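Local coordinates for haloacid dehalogenase domain protein hydrolase (Planctomyces limnophilus, PDB 4OVY) that is probably a hydrolase of the haloacid dehalogenase superfamily, possibly a phosphatase, and holds a calcium ion at its metal site, at residues A[39-43]-A[44-48]; A[137-141]-A[142-146]; A[218-221]-A[222-226]; A[275-278]-A[279-282]; A[290-294]-A[295-299]. All blocks are in the same frame, centred on the assembly; numbering follows the deposited sequence.

Contact 1 (A[39-43]-A[44-48]). With CA (calcium ion), chain J; EDO (1,2-ethanediol), chain H.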
# COMPACT_ATOMS: atom_id res chain seq x y z
N VAL A 39 -6.87 -2.90 11.47
CA VAL A 39 -7.74 -4.07 11.40
C VAL A 39 -7.94 -4.47 9.94
O VAL A 39 -8.17 -3.62 9.08
CB VAL A 39 -9.10 -3.86 12.11
CG1 VAL A 39 -9.84 -2.66 11.56
CG2 VAL A 39 -9.96 -5.11 12.01
N THR A 40 -7.83 -5.78 9.67
CA THR A 40 -7.93 -6.30 8.31
C THR A 40 -9.13 -7.24 8.17
O THR A 40 -9.38 -8.10 9.02
CB THR A 40 -6.65 -7.04 7.88
OG1 THR A 40 -6.31 -8.05 8.84
CG2 THR A 40 -5.50 -6.07 7.73
N PHE A 41 -9.85 -7.07 7.07
CA PHE A 41 -11.02 -7.88 6.73
C PHE A 41 -10.81 -8.53 5.37
O PHE A 41 -10.42 -7.87 4.41
CB PHE A 41 -12.26 -6.99 6.60
CG PHE A 41 -12.70 -6.36 7.89
CD1 PHE A 41 -12.12 -5.17 8.33
CD2 PHE A 41 -13.70 -6.93 8.66
CE1 PHE A 41 -12.52 -4.58 9.52
CE2 PHE A 41 -14.10 -6.34 9.85
CZ PHE A 41 -13.52 -5.17 10.27
N ASP A 42 -11.13 -9.81 5.26
CA ASP A 42 -11.41 -10.38 3.95
C ASP A 42 -12.70 -9.72 3.42
O ASP A 42 -13.47 -9.13 4.20
CB ASP A 42 -11.58 -11.89 4.05
CG ASP A 42 -11.47 -12.59 2.71
OD1 ASP A 42 -11.14 -11.97 1.68
OD2 ASP A 42 -11.71 -13.80 2.69
N ASN A 43 -12.93 -9.82 2.11
CA ASN A 43 -14.15 -9.29 1.50
C ASN A 43 -15.17 -10.40 1.23
O ASN A 43 -16.17 -10.51 1.94
CB ASN A 43 -13.82 -8.53 0.21
CG ASN A 43 -15.03 -7.82 -0.38
OD1 ASN A 43 -15.91 -7.34 0.34
ND2 ASN A 43 -15.09 -7.75 -1.70
N ASP A 44 -14.91 -11.23 0.22
CA ASP A 44 -15.83 -12.32 -0.15
C ASP A 44 -16.13 -13.20 1.06
O ASP A 44 -15.22 -13.74 1.66
CB ASP A 44 -15.21 -13.20 -1.25
CG ASP A 44 -14.96 -12.45 -2.55
OD1 ASP A 44 -15.68 -11.48 -2.87
OD2 ASP A 44 -14.03 -12.86 -3.27
N GLY A 45 -17.40 -13.32 1.43
CA GLY A 45 -17.82 -14.20 2.51
C GLY A 45 -17.63 -13.63 3.91
O GLY A 45 -18.03 -14.25 4.89
N THR A 46 -17.00 -12.46 3.99
CA THR A 46 -16.73 -11.81 5.27
C THR A 46 -17.52 -10.49 5.36
O THR A 46 -18.18 -10.25 6.37
CB THR A 46 -15.22 -11.57 5.43
OG1 THR A 46 -14.56 -12.83 5.57
CG2 THR A 46 -14.92 -10.71 6.66
N LEU A 47 -17.43 -9.66 4.33
CA LEU A 47 -18.18 -8.40 4.24
C LEU A 47 -19.41 -8.49 3.34
O LEU A 47 -20.34 -7.70 3.48
CB LEU A 47 -17.27 -7.28 3.73
CG LEU A 47 -16.08 -6.89 4.61
CD1 LEU A 47 -15.27 -5.77 3.99
CD2 LEU A 47 -16.56 -6.47 6.00
N TRP A 48 -19.40 -9.42 2.39
CA TRP A 48 -20.52 -9.60 1.47
C TRP A 48 -20.62 -11.03 0.96
O TRP A 48 -19.74 -11.85 1.21
CB TRP A 48 -20.43 -8.59 0.32
CG TRP A 48 -19.41 -8.87 -0.75
CD1 TRP A 48 -18.33 -9.70 -0.68
CD2 TRP A 48 -19.37 -8.27 -2.06
NE1 TRP A 48 -17.63 -9.66 -1.86
CE2 TRP A 48 -18.24 -8.79 -2.72
CE3 TRP A 48 -20.17 -7.34 -2.73
CZ2 TRP A 48 -17.90 -8.43 -4.01
CZ3 TRP A 48 -19.83 -6.98 -4.02
CH2 TRP A 48 -18.71 -7.52 -4.65
CA CA J . -13.35 -15.30 2.04
C1 EDO H . -11.62 -14.65 -3.99
O1 EDO H . -12.00 -14.30 -2.65
C2 EDO H . -10.70 -15.87 -3.97
O2 EDO H . -9.75 -15.76 -2.90
O HOH W 1 -12.10 -12.00 -0.71
O HOH W 2 -14.19 -9.19 -3.81
O HOH W 3 -10.67 -16.12 2.30
O HOH W 4 -13.75 -16.71 0.55

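Contact 2 (A[137-141]-A[142-146]). With EDO (1,2-ethanediol), chain F.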
# COMPACT_ATOMS: atom_id res chain seq x y z
N GLU A 137 -25.34 -4.39 -2.73
CA GLU A 137 -26.38 -4.39 -1.69
C GLU A 137 -26.45 -5.73 -0.95
O GLU A 137 -27.20 -5.86 0.03
CB GLU A 137 -27.74 -4.03 -2.27
CG GLU A 137 -27.86 -2.56 -2.64
CD GLU A 137 -29.21 -2.21 -3.25
OE1 GLU A 137 -30.22 -2.89 -2.96
OE2 GLU A 137 -29.26 -1.23 -4.03
N CYS A 138 -25.66 -6.71 -1.39
CA CYS A 138 -25.58 -8.00 -0.72
C CYS A 138 -24.41 -8.01 0.27
O CYS A 138 -23.72 -9.02 0.44
CB CYS A 138 -25.50 -9.12 -1.75
SG CYS A 138 -26.92 -9.12 -2.88
N VAL A 139 -24.22 -6.87 0.92
CA VAL A 139 -23.21 -6.70 1.96
C VAL A 139 -23.89 -6.94 3.30
O VAL A 139 -25.12 -6.85 3.41
CB VAL A 139 -22.56 -5.29 1.91
CG1 VAL A 139 -21.82 -5.09 0.59
CG2 VAL A 139 -23.59 -4.19 2.11
N TYR A 140 -23.09 -7.26 4.31
CA TYR A 140 -23.62 -7.60 5.63
C TYR A 140 -23.76 -6.38 6.51
O TYR A 140 -22.76 -5.75 6.89
CB TYR A 140 -22.75 -8.66 6.30
CG TYR A 140 -22.54 -9.90 5.47
CD1 TYR A 140 -23.58 -10.46 4.72
CD2 TYR A 140 -21.30 -10.53 5.43
CE1 TYR A 140 -23.38 -11.60 3.96
CE2 TYR A 140 -21.10 -11.68 4.68
CZ TYR A 140 -22.14 -12.20 3.94
OH TYR A 140 -21.94 -13.34 3.19
N GLN A 141 -25.00 -6.04 6.84
CA GLN A 141 -25.31 -4.88 7.66
C GLN A 141 -24.57 -4.92 9.01
O GLN A 141 -24.05 -3.89 9.45
CB GLN A 141 -26.83 -4.77 7.86
CG GLN A 141 -27.27 -3.71 8.85
CD GLN A 141 -26.93 -2.29 8.42
OE1 GLN A 141 -26.92 -1.96 7.23
NE2 GLN A 141 -26.68 -1.43 9.39
N PRO A 142 -24.50 -6.09 9.67
CA PRO A 142 -23.73 -6.14 10.91
C PRO A 142 -22.25 -5.80 10.73
O PRO A 142 -21.63 -5.23 11.62
CB PRO A 142 -23.93 -7.58 11.40
CG PRO A 142 -25.21 -8.01 10.78
CD PRO A 142 -25.22 -7.35 9.44
N MSE A 143 -21.68 -6.13 9.57
CA MSE A 143 -20.28 -5.81 9.31
C MSE A 143 -20.12 -4.35 8.99
O MSE A 143 -19.11 -3.75 9.33
CB MSE A 143 -19.70 -6.70 8.20
CG MSE A 143 -19.75 -8.18 8.58
SE MSE A 143 -18.62 -8.59 10.15
CE MSE A 143 -16.89 -8.41 9.25
N LEU A 144 -21.11 -3.74 8.33
CA LEU A 144 -21.09 -2.29 8.13
C LEU A 144 -21.06 -1.56 9.48
O LEU A 144 -20.34 -0.58 9.66
CB LEU A 144 -22.29 -1.82 7.32
CG LEU A 144 -22.46 -2.36 5.90
CD1 LEU A 144 -23.66 -1.68 5.26
CD2 LEU A 144 -21.20 -2.17 5.08
N GLU A 145 -21.86 -2.05 10.42
CA GLU A 145 -21.86 -1.52 11.78
C GLU A 145 -20.50 -1.69 12.46
O GLU A 145 -20.01 -0.78 13.11
CB GLU A 145 -22.96 -2.17 12.62
CG GLU A 145 -24.35 -1.78 12.17
CD GLU A 145 -25.45 -2.62 12.79
OE1 GLU A 145 -25.16 -3.38 13.75
OE2 GLU A 145 -26.60 -2.51 12.31
N LEU A 146 -19.90 -2.87 12.29
CA LEU A 146 -18.59 -3.14 12.88
C LEU A 146 -17.53 -2.22 12.32
O LEU A 146 -16.74 -1.66 13.07
CB LEU A 146 -18.21 -4.61 12.68
CG LEU A 146 -16.83 -5.03 13.19
CD1 LEU A 146 -16.66 -4.71 14.67
CD2 LEU A 146 -16.63 -6.51 12.93
C1 EDO F . -23.24 2.22 9.15
O1 EDO F . -23.35 2.31 10.57
C2 EDO F . -24.21 1.16 8.64
O2 EDO F . -25.54 1.49 9.06

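Contact 3 (A[218-221]-A[222-226])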
# COMPACT_ATOMS: atom_id res chain seq x y z
N VAL A 218 2.02 -11.55 3.77
CA VAL A 218 2.99 -10.88 2.92
C VAL A 218 2.41 -9.57 2.37
O VAL A 218 3.06 -8.53 2.40
CB VAL A 218 3.45 -11.79 1.76
CG1 VAL A 218 4.31 -11.02 0.77
CG2 VAL A 218 4.23 -12.99 2.30
N GLY A 219 1.18 -9.61 1.87
CA GLY A 219 0.54 -8.40 1.34
C GLY A 219 0.38 -7.36 2.43
O GLY A 219 0.65 -6.17 2.23
N ILE A 220 -0.05 -7.81 3.60
CA ILE A 220 -0.22 -6.92 4.75
C ILE A 220 1.11 -6.28 5.13
O ILE A 220 1.20 -5.07 5.28
CB ILE A 220 -0.83 -7.68 5.94
CG1 ILE A 220 -2.30 -8.01 5.67
CG2 ILE A 220 -0.70 -6.89 7.23
CD1 ILE A 220 -2.88 -9.07 6.57
N ARG A 221 2.15 -7.09 5.28
CA ARG A 221 3.43 -6.56 5.73
C ARG A 221 4.06 -5.62 4.70
O ARG A 221 4.64 -4.59 5.07
CB ARG A 221 4.39 -7.68 6.11
CG ARG A 221 5.72 -7.19 6.68
CD ARG A 221 5.54 -6.33 7.93
NE ARG A 221 6.81 -5.81 8.43
CZ ARG A 221 7.49 -4.80 7.88
NH1 ARG A 221 7.04 -4.18 6.79
NH2 ARG A 221 8.64 -4.43 8.41
N GLN A 222 3.94 -5.95 3.41
CA GLN A 222 4.48 -5.09 2.35
C GLN A 222 3.73 -3.75 2.26
O GLN A 222 4.35 -2.69 2.22
CB GLN A 222 4.44 -5.79 0.99
CG GLN A 222 5.35 -7.02 0.88
CD GLN A 222 6.80 -6.67 0.61
OE1 GLN A 222 7.29 -5.62 1.01
NE2 GLN A 222 7.49 -7.57 -0.08
N VAL A 223 2.40 -3.81 2.21
CA VAL A 223 1.60 -2.60 1.99
C VAL A 223 1.41 -1.76 3.26
O VAL A 223 1.60 -0.53 3.25
CB VAL A 223 0.23 -2.96 1.40
CG1 VAL A 223 -0.69 -1.74 1.32
CG2 VAL A 223 0.39 -3.59 0.02
N ILE A 224 1.03 -2.41 4.36
CA ILE A 224 0.74 -1.68 5.61
C ILE A 224 2.00 -1.42 6.43
O ILE A 224 2.11 -0.37 7.09
CB ILE A 224 -0.30 -2.43 6.47
CG1 ILE A 224 -1.54 -2.80 5.63
CG2 ILE A 224 -0.71 -1.58 7.67
CD1 ILE A 224 -2.68 -3.43 6.40
N GLY A 225 2.94 -2.36 6.40
CA GLY A 225 4.16 -2.25 7.18
C GLY A 225 3.96 -2.46 8.67
O GLY A 225 4.81 -2.07 9.47
N ARG A 226 2.84 -3.07 9.04
CA ARG A 226 2.47 -3.26 10.44
C ARG A 226 1.75 -4.60 10.59
O ARG A 226 1.06 -5.03 9.69
CB ARG A 226 1.49 -2.16 10.91
CG ARG A 226 1.98 -0.71 10.88
CD ARG A 226 0.83 0.24 11.24
NE ARG A 226 1.18 1.67 11.35
CZ ARG A 226 1.86 2.21 12.37
NH1 ARG A 226 2.10 3.52 12.39
NH2 ARG A 226 2.29 1.46 13.38

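Contact 4 (A[275-278]-A[279-282])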
# COMPACT_ATOMS: atom_id res chain seq x y z
N GLY A 275 -15.35 -20.22 -0.61
CA GLY A 275 -15.25 -19.87 0.80
C GLY A 275 -15.21 -21.07 1.73
O GLY A 275 -15.78 -21.04 2.82
N ARG A 276 -14.52 -22.13 1.30
CA ARG A 276 -14.39 -23.34 2.11
C ARG A 276 -13.79 -23.02 3.47
O ARG A 276 -12.74 -22.37 3.56
CB ARG A 276 -13.54 -24.40 1.41
CG ARG A 276 -13.61 -25.77 2.07
CD ARG A 276 -12.67 -26.78 1.43
NE ARG A 276 -12.86 -26.87 -0.02
CZ ARG A 276 -13.75 -27.64 -0.64
NH1 ARG A 276 -14.58 -28.42 0.03
NH2 ARG A 276 -13.81 -27.63 -1.97
N LEU A 277 -14.47 -23.47 4.51
CA LEU A 277 -14.07 -23.25 5.90
C LEU A 277 -14.03 -24.61 6.57
O LEU A 277 -15.06 -25.27 6.70
CB LEU A 277 -15.07 -22.33 6.60
CG LEU A 277 -14.85 -22.12 8.11
CD1 LEU A 277 -13.48 -21.51 8.38
CD2 LEU A 277 -15.97 -21.28 8.71
N ASP A 278 -12.84 -25.03 6.99
CA ASP A 278 -12.63 -26.38 7.50
C ASP A 278 -11.50 -26.38 8.51
O ASP A 278 -11.74 -26.49 9.71
CB ASP A 278 -12.36 -27.33 6.33
CG ASP A 278 -12.09 -28.76 6.77
OD1 ASP A 278 -12.44 -29.17 7.90
OD2 ASP A 278 -11.52 -29.50 5.94
N ARG A 279 -10.27 -26.22 8.03
CA ARG A 279 -9.10 -26.23 8.91
C ARG A 279 -9.14 -25.09 9.94
O ARG A 279 -8.81 -25.29 11.12
CB ARG A 279 -7.81 -26.14 8.09
CG ARG A 279 -7.68 -27.17 6.97
CD ARG A 279 -7.87 -28.59 7.47
NE ARG A 279 -7.89 -29.56 6.39
CZ ARG A 279 -8.09 -30.86 6.55
NH1 ARG A 279 -8.28 -31.36 7.77
NH2 ARG A 279 -8.09 -31.67 5.50
N ALA A 280 -9.56 -23.91 9.50
CA ALA A 280 -9.64 -22.75 10.39
C ALA A 280 -10.71 -22.93 11.46
O ALA A 280 -10.54 -22.48 12.60
CB ALA A 280 -9.89 -21.48 9.60
N LEU A 281 -11.81 -23.58 11.09
CA LEU A 281 -12.92 -23.84 12.02
C LEU A 281 -12.51 -24.86 13.09
O LEU A 281 -12.74 -24.65 14.28
CB LEU A 281 -14.15 -24.32 11.24
CG LEU A 281 -15.46 -24.52 11.99
CD1 LEU A 281 -15.86 -23.26 12.74
CD2 LEU A 281 -16.55 -24.93 11.01
N THR A 282 -11.89 -25.94 12.65
CA THR A 282 -11.38 -26.95 13.58
C THR A 282 -10.38 -26.37 14.58
O THR A 282 -10.40 -26.74 15.75
CB THR A 282 -10.77 -28.11 12.79
OG1 THR A 282 -11.80 -28.74 12.02
CG2 THR A 282 -10.12 -29.16 13.71
O HOH W 5 -10.67 -30.04 9.92

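Contact 5 (A[290-294]-A[295-299]). With EDO (1,2-ethanediol), chain G.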
# COMPACT_ATOMS: atom_id res chain seq x y z
N ILE A 290 -12.64 -16.31 17.49
CA ILE A 290 -14.05 -16.25 17.88
C ILE A 290 -14.91 -16.40 16.64
O ILE A 290 -14.77 -15.65 15.67
CB ILE A 290 -14.39 -14.92 18.58
CG1 ILE A 290 -13.41 -14.66 19.75
CG2 ILE A 290 -15.83 -14.92 19.06
CD1 ILE A 290 -13.43 -15.70 20.84
N VAL A 291 -15.80 -17.39 16.68
CA VAL A 291 -16.64 -17.71 15.54
C VAL A 291 -17.97 -16.97 15.65
O VAL A 291 -18.66 -17.06 16.66
CB VAL A 291 -16.88 -19.23 15.45
CG1 VAL A 291 -17.77 -19.56 14.26
CG2 VAL A 291 -15.54 -19.95 15.34
N ILE A 292 -18.32 -16.26 14.58
CA ILE A 292 -19.61 -15.60 14.45
C ILE A 292 -20.59 -16.57 13.79
O ILE A 292 -20.39 -16.99 12.64
CB ILE A 292 -19.48 -14.34 13.58
CG1 ILE A 292 -18.49 -13.35 14.20
CG2 ILE A 292 -20.84 -13.68 13.37
CD1 ILE A 292 -17.89 -12.39 13.19
N ASP A 293 -21.64 -16.95 14.53
CA ASP A 293 -22.72 -17.79 14.01
C ASP A 293 -23.77 -16.88 13.37
O ASP A 293 -24.55 -16.25 14.08
CB ASP A 293 -23.32 -18.59 15.18
CG ASP A 293 -24.41 -19.57 14.75
OD1 ASP A 293 -25.11 -19.35 13.75
OD2 ASP A 293 -24.58 -20.58 15.46
N MSE A 294 -23.79 -16.80 12.04
CA MSE A 294 -24.67 -15.86 11.34
C MSE A 294 -26.14 -16.05 11.69
O MSE A 294 -26.87 -15.08 11.91
CB MSE A 294 -24.45 -15.93 9.82
CG MSE A 294 -23.13 -15.30 9.39
SE MSE A 294 -22.89 -15.28 7.43
CE MSE A 294 -24.63 -14.44 7.07
N GLN A 295 -26.58 -17.31 11.74
CA GLN A 295 -27.97 -17.64 12.05
C GLN A 295 -28.40 -17.10 13.40
O GLN A 295 -29.49 -16.56 13.53
CB GLN A 295 -28.16 -19.17 12.03
CG GLN A 295 -29.59 -19.64 12.28
CD GLN A 295 -29.69 -21.14 12.49
OE1 GLN A 295 -28.82 -21.76 13.09
NE2 GLN A 295 -30.78 -21.73 12.01
N ARG A 296 -27.55 -17.25 14.41
CA ARG A 296 -27.91 -16.92 15.78
C ARG A 296 -27.47 -15.53 16.23
O ARG A 296 -28.12 -14.93 17.09
CB ARG A 296 -27.34 -17.97 16.73
CG ARG A 296 -27.97 -19.34 16.54
CD ARG A 296 -27.56 -20.31 17.63
NE ARG A 296 -28.10 -19.95 18.94
CZ ARG A 296 -29.34 -20.21 19.36
NH1 ARG A 296 -29.71 -19.83 20.58
NH2 ARG A 296 -30.22 -20.85 18.59
N ASP A 297 -26.38 -15.01 15.66
CA ASP A 297 -25.71 -13.81 16.21
C ASP A 297 -26.11 -12.49 15.56
O ASP A 297 -25.83 -11.43 16.11
CB ASP A 297 -24.19 -13.96 16.14
CG ASP A 297 -23.66 -15.14 16.96
OD1 ASP A 297 -24.43 -15.75 17.73
OD2 ASP A 297 -22.46 -15.45 16.82
N TRP A 298 -26.74 -12.56 14.39
CA TRP A 298 -27.06 -11.36 13.61
C TRP A 298 -28.57 -11.19 13.46
O TRP A 298 -29.26 -12.10 12.98
CB TRP A 298 -26.40 -11.44 12.22
CG TRP A 298 -24.91 -11.20 12.22
CD1 TRP A 298 -24.12 -10.85 13.29
CD2 TRP A 298 -24.03 -11.24 11.09
NE1 TRP A 298 -22.82 -10.69 12.90
CE2 TRP A 298 -22.73 -10.91 11.55
CE3 TRP A 298 -24.21 -11.50 9.73
CZ2 TRP A 298 -21.62 -10.86 10.70
CZ3 TRP A 298 -23.11 -11.45 8.88
CH2 TRP A 298 -21.83 -11.14 9.37
N LYS A 299 -29.07 -10.02 13.86
CA LYS A 299 -30.51 -9.73 13.87
C LYS A 299 -31.04 -9.55 12.46
O LYS A 299 -32.20 -9.86 12.18
CB LYS A 299 -30.80 -8.45 14.66
CG LYS A 299 -30.48 -8.52 16.15
CD LYS A 299 -30.96 -7.23 16.84
CE LYS A 299 -30.29 -7.00 18.18
NZ LYS A 299 -30.81 -7.92 19.22
C1 EDO G . -31.78 -14.48 14.55
O1 EDO G . -30.93 -14.74 15.67
C2 EDO G . -32.42 -13.10 14.68
O2 EDO G . -31.90 -12.41 15.83
O HOH W 6 -20.46 -15.66 18.55
O HOH W 7 -26.54 -22.20 14.38

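Contact 1 (A[39-43]-A[44-48])
Asn43 lays its carboxamide against the Trp48 indole, the two planes only 21° apart, with OD1 3.5 Å above the ring plane and displaced toward its rim. The overlap is not a hydrogen bond: Asn43 ND2 and Trp48 NE1 are 3.2 Å apart, but both are donors. The indole N-H runs instead to Asp44, Trp48 NE1 to Asp44 OD1 2.9 Å, nearly in the ring plane and onto the anti lone pair of that oxygen. Water 2 joins the same OD1 to Asn43 ND2, while Asn43 OD1 has a weak bond to Tyr176. Replacing the indole by an alanine's methyl is likely to deprive Asp44 OD1 of its ring donor and take away the surface against which the Asn43 amide lies. This turn follows strand 38-41 and matches the DxDx(T/V) signature of the family, formed here by Asp42, Asp44 and Thr46. Calcium is bound by Asp42 OD2 at 2.3 Å and Asp44 O at 2.5 Å, together with waters and Asn234, which also bonds Thr46 OG1. Lys216 forms a salt bridge with Asp42 OD1. The loop closes on Asn43 O, which accepts from Leu47 N at 2.8 Å in the carbonyl plane and from Thr46 N at 2.9 Å from above it. On the strand side of the turn, Leu47 CD2 meets Phe41 CD2 at 3.9 Å, the two side chains crossing at about a right angle.

Contact 2 (A[137-141]-A[142-146])
The Tyr140 ring is met at its edge, near its plane, by CG of the selenomethionine Met143, whose closest approach to this side chain is at Tyr140 CB, 3.8 Å away. The second pair of flat groups is the Gln141 amide and the Glu145 carboxylate, whose planes stand 66° apart. Gln141 NE2 gives a hydrogen bond of 3.1 Å to Glu145 OE2 with an N-H...O angle of 175°; the acceptor lies in the amide plane, and the carboxylate is met on its anti side, somewhat out of its plane. A bend at chi2 (65°) turns the glutamine chain so that its amide stands across the glutamate, one helical turn further on. On the other end of the same amide, Gln141 OE1 lies 3.8 Å from Leu144 CD1, a methyl that also touches Val139 CG2 at 4.0 Å. Gln141 to Glu145 lie at the start of helix 141-152, with Tyr140 at the N-cap and Val139 in the loop before it. The Tyr140 carbonyl oxygen accepts Leu144 N at 3.0 Å and, weakly, Met143 N, while Glu145 N reaches Gln141 O at 3.0 Å. Pro142, which has no N-H to offer, sits in this opening turn, where helical bonding asks for none. The Tyr140 hydroxyl is bound by Glu265. Two acceptors satisfy Gln141 NE2, Glu145 OE2 and, 3.2 Å away, O2 of an ethanediol probably from the crystallisation liquor; Ser6 also bonds Glu145 OE2, so this oxygen is gripped by two polar groups and the carboxylate's rotation is probably restrained.

Contact 3 (A[218-221]-A[222-226])
Arg221 leaves the helix with CG opposite the backbone nitrogen (chi1 -176°) and then bends at chi2 (59°), a course that carries its guanidinium forward, alongside the helix end, to Gly225. Arg221 NH1 comes 3.5 Å from Gly225 CA, and the glycine carbonyl group lies over one face of the guanidinium. The charged end serves the second subunit, whose Glu166 and Asp112 form salt bridges with it; Gln222 and Arg226 also have partners there. On the inward side, Ile220 and Ile224 lie side by side, CG2 of the first 4.1 Å from CD1 of the second, and both reach strands 38-41 and 156-161. Regular i to i+4 bonding runs down the backbone: Gln222 N to Val218 O and Val223 N to Gly219 O are each 2.9 Å, and Ile224 N to Ile220 O is 2.8 Å. It weakens at Gly225, whose N-H makes only weak bonds, to Ile220 O at 3.4 Å and Arg221 O at 3.1 Å. With a phi of 73°, Gly225 departs from helical geometry, as is common at a glycine C-terminal cap; here the cap ends a helix packed on the central sheet of the HAD fold at the dimer interface.

Contact 4 (A[275-278]-A[279-282])
Asp278 occupies the N-cap of helix 279-287, and Arg279 to Thr282 form the helix's first turn against it. The Asp278 side chain makes no capping bond. The carboxylate of Asp236 accepts the backbone N-H groups of Asp278, Arg279 and Ala280. The Asp278 carboxylate, held with CG opposite the backbone nitrogen (chi1 178°), lies alongside the Arg279 side chain. Asp278 OD2 sits 3.6 Å above the Arg279 guanidinium plane, offset toward the rim, and the two planes are 29° apart. Asp278 OD2 to Arg279 NE is 3.7 Å, a long salt bridge in which no N-H points at the oxygen; it is a matter of charge alone. The other oxygen, OD1, forms a salt bridge with Arg270, which also bonds Thr282 OG1, and water 5 spans the same two groups at 2.8 Å from Asp278 OD1 and 2.7 Å from Thr282 OG1. Helical bonding itself begins at Asp278 O, which receives Thr282 N at 3.0 Å with an N-H...O angle of 172°, nearly along the C=O axis. This helix leads on toward strand 290-293 at the margin of the HAD sheet, and an apolar cluster of Leu277, Ala280 and Leu281 marks its start. Leu277, just before the cap, turns CD1 onto Ala280 CB at 3.8 Å and sets CG 3.9 Å from Leu281 CB, the two leucines crossing at about a right angle. Both leucines also touch His258 of strand 253-260.

Contact 5 (A[290-294]-A[295-299])
Met294 lays its CG over one face of the Trp298 indole, where strand 290-293 of the HAD sheet passes into the short helix 294-297. CG of this selenomethionine lies 4.2 Å from the centroid of the indole six-membered ring, 25° off its normal, a CH-pi contact. SE stands obliquely at 5.0 Å from that centroid as a Met-aromatic contact, and Met294 CE rests 3.8 Å from Trp298 CZ3. Ile292 CG2 closes in on the pyrrole part of the same ring, 3.6 Å from Trp298 NE1. Polar atoms lock the strand to the helix beside this tight cluster. Asp293 is the N-cap residue: its O takes Asp297 N at 2.7 Å, while its OD1 takes Arg296 N at 3.3 Å from above the carboxylate plane and also receives the Thr260 hydroxyl. In return, Asp297 OD2 accepts Asp293 N at 2.9 Å. With an alanine here in place of Asp293, Arg296 N would probably lose its side-chain acceptor and Thr260 OG1 this partner. The outer side is looser. Gln295 and Arg296 are exposed; the arginine folds CD past Asp293 OD2, while its NE bonds a citric acid molecule, probably from the crystallisation liquor. Two waters bridge the segments here: water 6 donates to Val291 O and Asp297 OD2, and water 7 to Asp293 OD2 and Gln295 OE1, 2.7 Å from the latter.

The five contacts follow one another along the chain, each closing before the next opens. Contact 1, near the middle of the fold, touches two others: its centre is about 10 Å from that of contact 2, where Leu47 O probably accepts a hydrogen bond from Tyr140 N, and about 17 Å from that of contact 3, through Thr40 and two isoleucines. The calcium-binding loop thus sits among elements also packed by contacts 2 and 3. Contacts 1 and 5 share the mixed sheet. Contact 2 meets contact 5 at Trp298; contact 4 reaches it through Leu281 and Val291, as helix 279-287 leads into strand 290-293. Contacts 3 and 5 have centres about 29 Å apart; contact 3 faces the second subunit.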